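Local coordinates for structural polyprotein, VP1 (Israeli acute paralysis virus, PDB 5CDD) that probably serves as a structural component of the icosahedral viral capsid, as the VP1 piece of a longer polyprotein, at residues A[108-113]-A[170-175]. Sequence-based numbering, arbitrary orientation.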
loop_
_atom_site.group_PDB
_atom_site.type_symbol
_atom_site.label_atom_id
_atom_site.label_comp_id
_atom_site.label_asym_id
_atom_site.label_seq_id
_atom_site.Cartn_x
_atom_site.Cartn_y
_atom_site.Cartn_z
ATOM N N CYS A 108 34.609 -29.137 10.942
ATOM C CA CYS A 108 34.252 -29.641 9.627
ATOM C C CYS A 108 33.505 -28.617 8.785
ATOM O O CYS A 108 32.553 -27.990 9.250
ATOM C CB CYS A 108 33.396 -30.898 9.776
ATOM S SG CYS A 108 32.773 -31.555 8.220
ATOM N N TYR A 109 33.948 -28.452 7.542
ATOM C CA TYR A 109 33.308 -27.523 6.622
ATOM C C TYR A 109 33.244 -28.144 5.232
ATOM O O TYR A 109 34.059 -28.999 4.886
ATOM C CB TYR A 109 34.063 -26.188 6.586
ATOM C CG TYR A 109 35.436 -26.239 5.956
ATOM C CD1 TYR A 109 35.589 -26.322 4.572
ATOM C CD2 TYR A 109 36.586 -26.197 6.743
ATOM C CE1 TYR A 109 36.851 -26.359 3.986
ATOM C CE2 TYR A 109 37.855 -26.236 6.168
ATOM C CZ TYR A 109 37.979 -26.316 4.790
ATOM O OH TYR A 109 39.228 -26.352 4.214
ATOM N N ILE A 110 32.265 -27.713 4.444
ATOM C CA ILE A 110 32.078 -28.230 3.094
ATOM C C ILE A 110 32.223 -27.118 2.062
ATOM O O ILE A 110 31.579 -26.078 2.167
ATOM C CB ILE A 110 30.676 -28.857 2.930
ATOM C CG1 ILE A 110 30.421 -29.890 4.034
ATOM C CG2 ILE A 110 30.552 -29.488 1.557
ATOM C CD1 ILE A 110 31.339 -31.087 4.000
ATOM N N ARG A 111 33.072 -27.347 1.066
ATOM C CA ARG A 111 33.305 -26.377 -0.002
ATOM C C ARG A 111 32.895 -26.995 -1.335
ATOM O O ARG A 111 33.137 -28.176 -1.580
ATOM C CB ARG A 111 34.789 -26.002 -0.074
ATOM C CG ARG A 111 35.343 -25.273 1.139
ATOM C CD ARG A 111 35.026 -23.785 1.094
ATOM N NE ARG A 111 35.722 -23.072 0.018
ATOM C CZ ARG A 111 37.041 -22.903 -0.051
ATOM N NH1 ARG A 111 37.833 -23.397 0.890
ATOM N NH2 ARG A 111 37.570 -22.216 -1.057
ATOM N N SER A 112 32.269 -26.200 -2.195
ATOM C CA SER A 112 31.862 -26.678 -3.510
ATOM C C SER A 112 32.309 -25.666 -4.561
ATOM O O SER A 112 32.170 -24.458 -4.371
ATOM C CB SER A 112 30.343 -26.885 -3.571
ATOM O OG SER A 112 29.642 -25.703 -3.239
ATOM N N PHE A 113 32.862 -26.166 -5.659
ATOM C CA PHE A 113 33.355 -25.313 -6.733
ATOM C C PHE A 113 32.780 -25.752 -8.072
ATOM O O PHE A 113 31.995 -26.695 -8.151
ATOM C CB PHE A 113 34.882 -25.407 -6.822
ATOM C CG PHE A 113 35.588 -25.198 -5.515
ATOM C CD1 PHE A 113 35.978 -23.926 -5.112
ATOM C CD2 PHE A 113 35.868 -26.279 -4.686
ATOM C CE1 PHE A 113 36.641 -23.732 -3.901
ATOM C CE2 PHE A 113 36.527 -26.098 -3.474
ATOM C CZ PHE A 113 36.915 -24.821 -3.081
ATOM N N TYR A 170 33.148 -31.291 -5.356
ATOM C CA TYR A 170 32.941 -31.347 -3.915
ATOM C C TYR A 170 34.244 -31.385 -3.119
ATOM O O TYR A 170 35.258 -31.888 -3.593
ATOM C CB TYR A 170 32.112 -32.586 -3.592
ATOM C CG TYR A 170 31.374 -32.520 -2.285
ATOM C CD1 TYR A 170 30.293 -31.659 -2.122
ATOM C CD2 TYR A 170 31.741 -33.334 -1.215
ATOM C CE1 TYR A 170 29.589 -31.611 -0.926
ATOM C CE2 TYR A 170 31.046 -33.295 -0.013
ATOM C CZ TYR A 170 29.969 -32.431 0.126
ATOM O OH TYR A 170 29.270 -32.385 1.310
ATOM N N PHE A 171 34.208 -30.857 -1.900
ATOM C CA PHE A 171 35.387 -30.852 -1.047
ATOM C C PHE A 171 35.056 -30.668 0.429
ATOM O O PHE A 171 34.140 -29.935 0.787
ATOM C CB PHE A 171 36.357 -29.746 -1.464
ATOM C CG PHE A 171 37.592 -29.683 -0.609
ATOM C CD1 PHE A 171 38.651 -30.559 -0.830
ATOM C CD2 PHE A 171 37.669 -28.795 0.459
ATOM C CE1 PHE A 171 39.768 -30.553 0.001
ATOM C CE2 PHE A 171 38.784 -28.782 1.298
ATOM C CZ PHE A 171 39.834 -29.665 1.069
ATOM N N SER A 172 35.817 -31.340 1.284
ATOM C CA SER A 172 35.637 -31.235 2.729
ATOM C C SER A 172 36.987 -31.485 3.386
ATOM O O SER A 172 37.795 -32.255 2.871
ATOM C CB SER A 172 34.614 -32.264 3.225
ATOM O OG SER A 172 34.380 -32.135 4.623
ATOM N N ASN A 173 37.236 -30.841 4.519
ATOM C CA ASN A 173 38.506 -31.026 5.204
ATOM C C ASN A 173 38.542 -32.297 6.048
ATOM O O ASN A 173 39.609 -32.742 6.451
ATOM C CB ASN A 173 38.835 -29.799 6.071
ATOM C CG ASN A 173 37.818 -29.567 7.173
ATOM O OD1 ASN A 173 36.695 -30.050 7.099
ATOM N ND2 ASN A 173 38.204 -28.808 8.191
ATOM N N THR A 174 37.379 -32.889 6.288
ATOM C CA THR A 174 37.284 -34.100 7.086
ATOM C C THR A 174 36.625 -35.178 6.252
ATOM O O THR A 174 36.020 -34.883 5.225
ATOM C CB THR A 174 36.428 -33.863 8.329
ATOM O OG1 THR A 174 35.059 -33.671 7.948
ATOM C CG2 THR A 174 36.923 -32.621 9.069
ATOM N N SER A 175 36.731 -36.423 6.696
ATOM C CA SER A 175 36.126 -37.527 5.979
ATOM C C SER A 175 34.628 -37.424 6.206
ATOM O O SER A 175 34.167 -37.366 7.349
ATOM C CB SER A 175 36.648 -38.841 6.529
ATOM O OG SER A 175 36.478 -39.874 5.578
#
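The ring of Y170 meets I110 diagonally across two antiparallel strands, its CZ 3.3 Å from CG2 of the isoleucine. This pair belongs to the face of the sheet that meets the six-stranded sheet, where W53 and F96 also meet the tyrosine ring and Q178 gives its hydroxyl a weak hydrogen bond. F171 emerges on the other face, CG anti to the backbone N (chi1 179°): its ring has CB of R111 and, in its plane, OH of Y109 at its edge, while CB of F171 lies near the plane at the edge of the F113 ring, 4.2 Å from CE2 of F113. L300 of another capsid chain packs on both phenylalanines. Between the backbones, R111 N donates to F171 O over 2.8 Å in a nearly straight bond of 166°. S172 returns to the face of Y170, placing OG 3.3 Å from CD1 of I110.

Beyond the strand, a side-chain amide takes over the pairing. N173 lies over one face of the Y109 ring, the two planes 33° apart, and its OD1 accepts the hydrogen of Y109 N at 3.2 Å, with the donor above the carbonyl plane; ND2 is held in turn by T107 O. T174 OG1 then comes within 3.1 Å of C108 SG. Strands 110-116 and 166-172 are the middle pair of a four-stranded antiparallel sheet, an arrangement characteristic of the viral jelly roll.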